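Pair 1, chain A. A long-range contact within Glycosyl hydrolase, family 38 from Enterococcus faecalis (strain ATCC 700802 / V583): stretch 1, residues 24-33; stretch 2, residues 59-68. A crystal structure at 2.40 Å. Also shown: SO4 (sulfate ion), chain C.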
# COMPACT_ATOMS: atom_id res chain seq x y z
N PRO A 24 4.41 12.71 -0.02
CA PRO A 24 3.63 11.48 -0.16
C PRO A 24 2.76 11.55 -1.41
O PRO A 24 2.43 12.64 -1.89
CB PRO A 24 2.78 11.45 1.12
CG PRO A 24 3.57 12.24 2.10
CD PRO A 24 4.23 13.33 1.30
N TYR A 25 2.40 10.38 -1.93
CA TYR A 25 1.75 10.30 -3.24
C TYR A 25 0.50 11.17 -3.30
O TYR A 25 0.31 11.93 -4.26
CB TYR A 25 1.39 8.85 -3.57
CG TYR A 25 0.38 8.76 -4.69
CD1 TYR A 25 0.73 9.06 -6.00
CD2 TYR A 25 -0.94 8.41 -4.44
CE1 TYR A 25 -0.19 9.00 -7.03
CE2 TYR A 25 -1.87 8.34 -5.46
CZ TYR A 25 -1.49 8.63 -6.75
OH TYR A 25 -2.41 8.57 -7.78
N GLU A 26 -0.36 11.07 -2.29
CA GLU A 26 -1.63 11.78 -2.34
C GLU A 26 -1.45 13.29 -2.25
O GLU A 26 -2.31 14.04 -2.74
CB GLU A 26 -2.56 11.29 -1.24
CG GLU A 26 -3.06 9.86 -1.44
CD GLU A 26 -3.98 9.70 -2.64
OE1 GLU A 26 -4.24 8.55 -3.04
OE2 GLU A 26 -4.45 10.72 -3.19
N GLU A 27 -0.36 13.76 -1.64
CA GLU A 27 -0.08 15.19 -1.64
C GLU A 27 0.17 15.70 -3.05
O GLU A 27 -0.35 16.75 -3.44
CB GLU A 27 1.11 15.50 -0.73
CG GLU A 27 0.85 15.22 0.75
CD GLU A 27 0.04 16.31 1.42
OE1 GLU A 27 -0.08 17.40 0.84
OE2 GLU A 27 -0.49 16.07 2.53
N HIS A 28 0.95 14.95 -3.84
CA HIS A 28 1.10 15.28 -5.25
C HIS A 28 -0.21 15.05 -6.00
O HIS A 28 -0.56 15.83 -6.90
CB HIS A 28 2.21 14.44 -5.88
CG HIS A 28 3.58 14.75 -5.37
ND1 HIS A 28 4.20 15.97 -5.60
CD2 HIS A 28 4.46 14.01 -4.66
CE1 HIS A 28 5.40 15.96 -5.04
NE2 HIS A 28 5.58 14.78 -4.47
N HIS A 29 -0.94 14.00 -5.64
CA HIS A 29 -2.16 13.65 -6.37
C HIS A 29 -3.22 14.73 -6.24
O HIS A 29 -3.89 15.08 -7.22
CB HIS A 29 -2.69 12.31 -5.88
CG HIS A 29 -3.83 11.78 -6.69
ND1 HIS A 29 -4.70 10.82 -6.20
CD2 HIS A 29 -4.25 12.06 -7.94
CE1 HIS A 29 -5.60 10.54 -7.13
NE2 HIS A 29 -5.35 11.28 -8.20
N MET A 30 -3.40 15.27 -5.03
CA MET A 30 -4.39 16.32 -4.84
C MET A 30 -4.00 17.60 -5.57
O MET A 30 -4.87 18.40 -5.94
CB MET A 30 -4.59 16.59 -3.35
CG MET A 30 -5.22 15.44 -2.58
SD MET A 30 -6.83 14.93 -3.21
CE MET A 30 -6.39 13.46 -4.14
N ARG A 31 -2.70 17.82 -5.78
CA ARG A 31 -2.26 18.95 -6.58
C ARG A 31 -2.41 18.68 -8.07
O ARG A 31 -2.53 19.63 -8.86
CB ARG A 31 -0.81 19.30 -6.24
CG ARG A 31 -0.66 20.01 -4.91
CD ARG A 31 0.79 20.15 -4.48
NE ARG A 31 0.90 20.92 -3.24
CZ ARG A 31 0.80 20.41 -2.02
NH1 ARG A 31 0.58 19.11 -1.86
NH2 ARG A 31 0.92 21.19 -0.96
N LEU A 32 -2.42 17.41 -8.47
CA LEU A 32 -2.72 17.08 -9.86
C LEU A 32 -4.16 17.42 -10.20
O LEU A 32 -4.46 17.83 -11.33
CB LEU A 32 -2.44 15.60 -10.12
CG LEU A 32 -2.62 15.12 -11.56
CD1 LEU A 32 -1.61 15.79 -12.48
CD2 LEU A 32 -2.52 13.60 -11.66
N ILE A 33 -5.07 17.26 -9.24
CA ILE A 33 -6.47 17.60 -9.47
C ILE A 33 -6.62 19.09 -9.72
O ILE A 33 -7.37 19.52 -10.60
CB ILE A 33 -7.34 17.14 -8.28
CG1 ILE A 33 -7.06 15.67 -7.95
CG2 ILE A 33 -8.81 17.35 -8.58
CD1 ILE A 33 -7.35 14.73 -9.09
N ILE A 59 -1.59 8.13 -17.74
CA ILE A 59 -2.07 7.83 -16.39
C ILE A 59 -2.58 9.07 -15.68
O ILE A 59 -3.31 8.96 -14.69
CB ILE A 59 -0.96 7.14 -15.57
CG1 ILE A 59 -1.57 6.37 -14.39
CG2 ILE A 59 0.05 8.16 -15.06
CD1 ILE A 59 -0.54 5.69 -13.51
N ILE A 60 -2.21 10.27 -16.15
CA ILE A 60 -2.72 11.50 -15.56
C ILE A 60 -4.23 11.57 -15.72
O ILE A 60 -4.95 12.01 -14.81
CB ILE A 60 -2.02 12.72 -16.19
CG1 ILE A 60 -0.53 12.72 -15.83
CG2 ILE A 60 -2.69 14.02 -15.75
CD1 ILE A 60 0.24 13.89 -16.42
N LEU A 61 -4.74 11.12 -16.87
CA LEU A 61 -6.19 11.08 -17.07
C LEU A 61 -6.85 10.13 -16.08
O LEU A 61 -7.90 10.44 -15.51
CB LEU A 61 -6.51 10.66 -18.51
CG LEU A 61 -5.89 11.48 -19.64
CD1 LEU A 61 -6.05 10.77 -20.97
CD2 LEU A 61 -6.53 12.86 -19.70
N ASP A 62 -6.24 8.96 -15.86
CA ASP A 62 -6.80 7.99 -14.92
C ASP A 62 -6.76 8.51 -13.49
O ASP A 62 -7.74 8.38 -12.75
CB ASP A 62 -6.06 6.66 -15.03
CG ASP A 62 -6.20 6.02 -16.40
OD1 ASP A 62 -7.21 6.30 -17.08
OD2 ASP A 62 -5.30 5.24 -16.79
N ASP A 63 -5.63 9.11 -13.09
CA ASP A 63 -5.50 9.61 -11.73
C ASP A 63 -6.47 10.76 -11.46
O ASP A 63 -6.90 10.94 -10.32
CB ASP A 63 -4.07 10.05 -11.47
CG ASP A 63 -3.08 8.91 -11.55
OD1 ASP A 63 -3.49 7.75 -11.32
OD2 ASP A 63 -1.89 9.17 -11.83
N TYR A 64 -6.82 11.53 -12.49
CA TYR A 64 -7.74 12.64 -12.31
C TYR A 64 -9.18 12.16 -12.18
O TYR A 64 -9.94 12.68 -11.36
CB TYR A 64 -7.61 13.62 -13.47
CG TYR A 64 -8.58 14.78 -13.44
CD1 TYR A 64 -8.40 15.84 -12.55
CD2 TYR A 64 -9.68 14.82 -14.29
CE1 TYR A 64 -9.28 16.91 -12.52
CE2 TYR A 64 -10.57 15.88 -14.26
CZ TYR A 64 -10.37 16.92 -13.38
OH TYR A 64 -11.25 17.98 -13.35
N LEU A 65 -9.57 11.17 -12.99
CA LEU A 65 -10.95 10.71 -13.01
C LEU A 65 -11.31 9.81 -11.84
O LEU A 65 -12.49 9.64 -11.54
CB LEU A 65 -11.25 10.00 -14.32
CG LEU A 65 -11.30 10.90 -15.55
CD1 LEU A 65 -11.83 10.13 -16.74
CD2 LEU A 65 -12.17 12.12 -15.28
N GLN A 66 -10.32 9.22 -11.16
CA GLN A 66 -10.64 8.43 -9.98
C GLN A 66 -11.03 9.30 -8.80
O GLN A 66 -11.68 8.81 -7.86
CB GLN A 66 -9.47 7.51 -9.61
CG GLN A 66 -8.26 8.20 -9.00
CD GLN A 66 -7.34 7.22 -8.30
OE1 GLN A 66 -7.77 6.15 -7.87
NE2 GLN A 66 -6.07 7.58 -8.18
N VAL A 67 -10.67 10.58 -8.82
CA VAL A 67 -11.13 11.53 -7.81
C VAL A 67 -12.36 12.30 -8.29
O VAL A 67 -13.27 12.57 -7.50
CB VAL A 67 -9.99 12.48 -7.41
CG1 VAL A 67 -10.45 13.43 -6.31
CG2 VAL A 67 -8.79 11.70 -6.96
N ARG A 68 -12.40 12.67 -9.57
CA ARG A 68 -13.50 13.43 -10.15
C ARG A 68 -14.09 12.65 -11.33
O ARG A 68 -13.88 13.02 -12.50
CB ARG A 68 -13.04 14.81 -10.61
CG ARG A 68 -12.20 15.56 -9.59
CD ARG A 68 -12.28 17.06 -9.83
NE ARG A 68 -13.63 17.55 -9.58
CZ ARG A 68 -14.05 18.78 -9.88
NH1 ARG A 68 -13.22 19.64 -10.46
NH2 ARG A 68 -15.30 19.14 -9.61
S SO4 C . -16.24 22.22 -11.13
O1 SO4 C . -16.84 21.04 -11.74
O2 SO4 C . -16.09 22.02 -9.69
O3 SO4 C . -17.10 23.38 -11.37
O4 SO4 C . -14.92 22.47 -11.72

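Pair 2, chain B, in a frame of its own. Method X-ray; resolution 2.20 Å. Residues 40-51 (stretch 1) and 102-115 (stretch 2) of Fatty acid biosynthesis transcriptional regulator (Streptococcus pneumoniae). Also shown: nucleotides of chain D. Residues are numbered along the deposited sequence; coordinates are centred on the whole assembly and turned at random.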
# COMPACT_ATOMS: atom_id res chain seq x y z
N ASP B 40 18.10 6.02 -7.33
CA ASP B 40 17.60 7.37 -7.02
C ASP B 40 16.11 7.51 -7.40
O ASP B 40 15.68 8.62 -7.70
CB ASP B 40 18.45 8.42 -7.76
CG ASP B 40 18.38 8.27 -9.28
OD1 ASP B 40 18.07 7.14 -9.74
OD2 ASP B 40 18.60 9.28 -9.98
N ILE B 41 15.32 6.42 -7.33
CA ILE B 41 13.91 6.41 -7.72
C ILE B 41 13.10 5.76 -6.60
O ILE B 41 13.33 4.61 -6.24
CB ILE B 41 13.70 5.69 -9.06
CG1 ILE B 41 14.25 6.49 -10.24
CG2 ILE B 41 12.23 5.35 -9.29
CD1 ILE B 41 13.58 7.84 -10.43
N SER B 42 12.20 6.52 -6.03
CA SER B 42 11.31 6.06 -5.01
C SER B 42 10.14 5.30 -5.64
O SER B 42 9.87 5.40 -6.85
CB SER B 42 10.75 7.25 -4.26
OG SER B 42 9.72 7.81 -5.08
N ILE B 43 9.38 4.60 -4.79
CA ILE B 43 8.24 3.86 -5.32
C ILE B 43 7.21 4.84 -5.88
O ILE B 43 6.60 4.53 -6.90
CB ILE B 43 7.64 2.88 -4.29
CG1 ILE B 43 6.56 2.00 -4.93
CG2 ILE B 43 7.09 3.60 -3.03
CD1 ILE B 43 7.06 1.01 -5.96
N LYS B 44 7.05 6.02 -5.30
CA LYS B 44 6.09 6.99 -5.86
C LYS B 44 6.56 7.54 -7.20
O LYS B 44 5.74 7.69 -8.13
CB LYS B 44 5.83 8.15 -4.90
CG LYS B 44 5.09 7.74 -3.64
CD LYS B 44 3.82 7.03 -4.01
CE LYS B 44 2.91 6.74 -2.84
NZ LYS B 44 2.02 5.61 -3.19
N GLU B 45 7.86 7.78 -7.36
CA GLU B 45 8.35 8.20 -8.67
C GLU B 45 8.19 7.05 -9.66
O GLU B 45 7.89 7.29 -10.83
CB GLU B 45 9.83 8.62 -8.67
CG GLU B 45 10.10 9.91 -7.90
CD GLU B 45 11.58 10.18 -7.63
OE1 GLU B 45 12.05 11.31 -7.97
OE2 GLU B 45 12.27 9.27 -7.07
N MET B 46 8.39 5.82 -9.20
CA MET B 46 8.21 4.66 -10.09
C MET B 46 6.76 4.64 -10.60
O MET B 46 6.52 4.30 -11.75
CB MET B 46 8.56 3.36 -9.38
CG MET B 46 8.65 2.16 -10.27
SD MET B 46 9.93 2.18 -11.55
CE MET B 46 8.83 2.25 -12.96
N HIS B 47 5.80 5.10 -9.80
CA HIS B 47 4.42 5.11 -10.30
C HIS B 47 4.27 6.11 -11.46
O HIS B 47 3.60 5.82 -12.42
CB HIS B 47 3.40 5.42 -9.19
CG HIS B 47 3.29 4.34 -8.18
ND1 HIS B 47 2.88 4.59 -6.89
CD2 HIS B 47 3.60 3.02 -8.25
CE1 HIS B 47 2.92 3.47 -6.21
NE2 HIS B 47 3.37 2.48 -7.02
N THR B 48 4.87 7.30 -11.33
CA THR B 48 4.84 8.29 -12.40
C THR B 48 5.53 7.71 -13.64
O THR B 48 4.97 7.76 -14.73
CB THR B 48 5.46 9.61 -11.96
OG1 THR B 48 4.73 10.05 -10.82
CG2 THR B 48 5.41 10.67 -13.04
N ILE B 49 6.68 7.06 -13.46
CA ILE B 49 7.37 6.49 -14.60
C ILE B 49 6.46 5.47 -15.31
O ILE B 49 6.45 5.38 -16.55
CB ILE B 49 8.72 5.88 -14.18
CG1 ILE B 49 9.72 6.97 -13.79
CG2 ILE B 49 9.28 4.97 -15.26
CD1 ILE B 49 11.06 6.46 -13.37
N ASP B 50 5.74 4.71 -14.52
CA ASP B 50 4.88 3.60 -14.99
C ASP B 50 3.75 4.14 -15.87
O ASP B 50 3.52 3.64 -16.96
CB ASP B 50 4.31 2.87 -13.77
CG ASP B 50 3.62 1.57 -14.11
OD1 ASP B 50 4.20 0.79 -14.90
OD2 ASP B 50 2.48 1.37 -13.60
N VAL B 51 3.08 5.17 -15.41
CA VAL B 51 2.03 5.79 -16.20
C VAL B 51 2.61 6.24 -17.56
O VAL B 51 2.02 5.96 -18.61
CB VAL B 51 1.39 6.97 -15.44
CG1 VAL B 51 0.46 7.77 -16.34
CG2 VAL B 51 0.67 6.51 -14.19
N HIS B 102 7.33 11.62 -22.20
CA HIS B 102 7.77 10.28 -22.63
C HIS B 102 9.06 9.91 -21.89
O HIS B 102 9.81 10.80 -21.37
CB HIS B 102 7.93 10.21 -24.15
CG HIS B 102 9.04 11.05 -24.69
ND1 HIS B 102 10.36 10.60 -24.74
CD2 HIS B 102 9.03 12.27 -25.27
CE1 HIS B 102 11.11 11.53 -25.31
NE2 HIS B 102 10.32 12.56 -25.65
N LEU B 103 9.30 8.60 -21.84
CA LEU B 103 10.41 8.08 -21.08
C LEU B 103 11.68 8.24 -21.91
O LEU B 103 11.68 7.95 -23.09
CB LEU B 103 10.20 6.60 -20.75
CG LEU B 103 9.06 6.24 -19.79
CD1 LEU B 103 9.18 4.80 -19.36
CD2 LEU B 103 9.02 7.14 -18.57
N THR B 104 12.77 8.61 -21.25
CA THR B 104 14.10 8.51 -21.84
C THR B 104 14.46 7.02 -21.93
O THR B 104 13.69 6.14 -21.51
CB THR B 104 15.15 9.27 -21.01
OG1 THR B 104 15.36 8.64 -19.74
CG2 THR B 104 14.79 10.73 -20.82
N LYS B 105 15.62 6.73 -22.47
CA LYS B 105 16.09 5.36 -22.51
C LYS B 105 16.27 4.86 -21.08
O LYS B 105 16.03 3.70 -20.81
CB LYS B 105 17.42 5.23 -23.27
CG LYS B 105 17.95 3.81 -23.37
CD LYS B 105 16.87 2.77 -23.75
CE LYS B 105 16.91 1.48 -22.95
NZ LYS B 105 15.72 0.61 -23.20
N LYS B 106 16.72 5.73 -20.20
CA LYS B 106 16.97 5.35 -18.84
C LYS B 106 15.63 5.01 -18.19
O LYS B 106 15.51 4.01 -17.50
CB LYS B 106 17.74 6.44 -18.10
CG LYS B 106 18.32 6.04 -16.75
CD LYS B 106 19.05 7.18 -16.04
CE LYS B 106 19.83 6.71 -14.82
NZ LYS B 106 20.26 7.85 -13.97
N GLY B 107 14.63 5.83 -18.44
CA GLY B 107 13.28 5.61 -17.97
C GLY B 107 12.73 4.26 -18.42
O GLY B 107 12.21 3.53 -17.61
N ARG B 108 12.90 3.92 -19.69
CA ARG B 108 12.44 2.64 -20.22
C ARG B 108 13.15 1.50 -19.48
O ARG B 108 12.49 0.48 -19.11
CB ARG B 108 12.67 2.56 -21.73
CG ARG B 108 11.75 3.48 -22.52
CD ARG B 108 11.71 3.29 -24.04
NE ARG B 108 13.00 3.49 -24.70
CZ ARG B 108 13.48 4.67 -25.09
NH1 ARG B 108 12.76 5.77 -24.94
NH2 ARG B 108 14.69 4.74 -25.60
N LEU B 109 14.45 1.68 -19.18
CA LEU B 109 15.22 0.61 -18.50
C LEU B 109 14.65 0.35 -17.11
O LEU B 109 14.47 -0.79 -16.74
CB LEU B 109 16.70 1.00 -18.38
CG LEU B 109 17.62 0.63 -19.53
CD1 LEU B 109 19.08 0.83 -19.11
CD2 LEU B 109 17.40 -0.80 -20.00
N ILE B 110 14.41 1.39 -16.32
CA ILE B 110 13.94 1.14 -15.00
C ILE B 110 12.46 0.68 -15.06
O ILE B 110 12.02 -0.09 -14.20
CB ILE B 110 14.17 2.34 -14.07
CG1 ILE B 110 13.93 1.93 -12.61
CG2 ILE B 110 13.32 3.53 -14.48
CD1 ILE B 110 14.05 3.04 -11.59
N HIS B 111 11.67 1.15 -16.02
CA HIS B 111 10.28 0.72 -16.16
C HIS B 111 10.23 -0.81 -16.30
O HIS B 111 9.45 -1.47 -15.63
CB HIS B 111 9.63 1.43 -17.35
CG HIS B 111 8.20 1.08 -17.59
ND1 HIS B 111 7.25 1.13 -16.59
CD2 HIS B 111 7.57 0.65 -18.70
CE1 HIS B 111 6.09 0.77 -17.08
NE2 HIS B 111 6.26 0.48 -18.37
N ARG B 112 11.05 -1.34 -17.17
CA ARG B 112 11.20 -2.77 -17.35
C ARG B 112 11.48 -3.48 -16.01
O ARG B 112 10.86 -4.49 -15.65
CB ARG B 112 12.35 -3.02 -18.32
CG ARG B 112 12.81 -4.46 -18.35
CD ARG B 112 11.78 -5.36 -19.00
NE ARG B 112 12.42 -6.42 -19.79
CZ ARG B 112 12.54 -7.69 -19.40
NH1 ARG B 112 12.06 -8.07 -18.23
NH2 ARG B 112 13.12 -8.57 -20.22
N LEU B 113 12.41 -2.96 -15.25
CA LEU B 113 12.85 -3.60 -14.01
C LEU B 113 11.69 -3.70 -13.01
O LEU B 113 11.51 -4.71 -12.28
CB LEU B 113 13.99 -2.75 -13.46
CG LEU B 113 14.56 -3.18 -12.11
CD1 LEU B 113 15.34 -4.48 -12.26
CD2 LEU B 113 15.43 -2.07 -11.54
N HIS B 114 10.88 -2.64 -12.97
CA HIS B 114 9.71 -2.59 -12.06
C HIS B 114 8.67 -3.62 -12.52
O HIS B 114 7.83 -4.02 -11.68
CB HIS B 114 9.13 -1.17 -12.01
CG HIS B 114 8.15 -0.95 -10.91
ND1 HIS B 114 8.38 -1.39 -9.62
CD2 HIS B 114 6.94 -0.36 -10.89
CE1 HIS B 114 7.36 -1.07 -8.86
NE2 HIS B 114 6.46 -0.44 -9.61
N LYS B 115 8.72 -4.03 -13.78
CA LYS B 115 7.77 -5.01 -14.30
C LYS B 115 8.21 -6.41 -13.89
O LYS B 115 7.36 -7.26 -13.72
CB LYS B 115 7.66 -4.98 -15.83
CG LYS B 115 6.71 -3.93 -16.37
CD LYS B 115 6.63 -4.01 -17.89
CE LYS B 115 6.56 -2.66 -18.57
NZ LYS B 115 6.70 -2.78 -20.05
P DG D 13 8.99 11.38 -3.84
OP1 DG D 13 8.94 9.93 -3.99
OP2 DG D 13 9.16 12.30 -5.02
O5' DG D 13 7.66 11.81 -3.09
C5' DG D 13 7.16 11.02 -2.00
C4' DG D 13 5.89 11.68 -1.52
O4' DG D 13 6.27 12.93 -0.92
C3' DG D 13 4.87 12.03 -2.62
O3' DG D 13 3.63 11.42 -2.26
C2' DG D 13 4.85 13.55 -2.64
C1' DG D 13 5.30 13.89 -1.22
N9 DG D 13 5.91 15.19 -0.98
C8 DG D 13 6.94 15.77 -1.68
N7 DG D 13 7.32 16.91 -1.18
C5 DG D 13 6.54 17.06 -0.05
C6 DG D 13 6.51 18.10 0.91
O6 DG D 13 7.18 19.14 0.94
N1 DG D 13 5.54 17.87 1.88
C2 DG D 13 4.73 16.76 1.94
N2 DG D 13 3.87 16.71 2.96
N3 DG D 13 4.76 15.77 1.07
C4 DG D 13 5.65 16.01 0.08
O HOH W 1 19.36 9.28 -12.26

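In both pairs two helices cross nearly at right angles. The axes of helices 25-33 and 59-65 in pair 1 approach to 9.6 Å with 92° between their directions; those of helices 43-51 and 105-115 in pair 2 approach to 9.8 Å at 107°, and the crossing has the same sign. The central backbones superpose with an RMSD of 0.8 Å, and the buried areas are similar, 469 and 515 Å². The register is also kept: I33(A) and Y64(A), whose CA atoms lie 5.9 Å apart, match D50(B) and H111(B), at 6.2 Å.

The chemistry diverges clearly at H29(A), which matches M46(B). Both side chains point toward the partner helix with chi1 in the t well. In pair 1 the imidazole donates a hydrogen bond from H29(A) NE2 to the backbone oxygen D63(A) O, 2.6 Å away and near the plane of the ring. Its other nitrogen is engaged within its own helix, H29(A) ND1 donating to E26(A) OE2 at 3.0 Å, so the ring uses one nitrogen within its own helix and the other across the interface. In pair 2 no hydrogen bond crosses the interface. M46(B) instead lies over one face of the H114(B) ring in a CH-pi contact, with M46(B) CG 3.1 Å from H114(B) CD2, and its sulfur packs on I110(B), SD to CG1 at 4.1 Å.

D63(A) and I110(B) occupy matching positions and both point toward the first helix. The aspartate offers its methylene to the neighbouring leucine, L32(A) CD2 to D63(A) CB being 3.9 Å, while its carboxylate oxygens are hydrogen-bonded elsewhere in the structure. Isoleucine makes this position wholly apolar, meeting the residue that matches L32(A) through I49(B) CD1 and I110(B) CG2 at 3.9 Å.

One turn earlier, I60(A) matches G107(B). L32(A) CD1 packs on I60(A) CG2 at 3.9 Å. At the glycine the contact is with the backbone: I49(B) CG2 lies 4.0 Å from G107(B) O. I49(B) CG2 also packs on L103(B) CD2 at 4.0 Å.

At the I33(A)/D50(B) position, the isoleucine spreads over several partners, with I33(A) CD1 3.8 Å from Y64(A) CD1 and 3.9 Å from V67(A) CB. D50(B) places an acid here; its CA-to-CB bond points away from the partner stretch, although the side-chain end comes nearer, and OD2 is hydrogen-bonded elsewhere in the structure. Pair 1 thus ties its crossing with one polar link amid apolar contacts, whereas pair 2 relies on packing around M46(B), I49(B), I110(B) and H114(B).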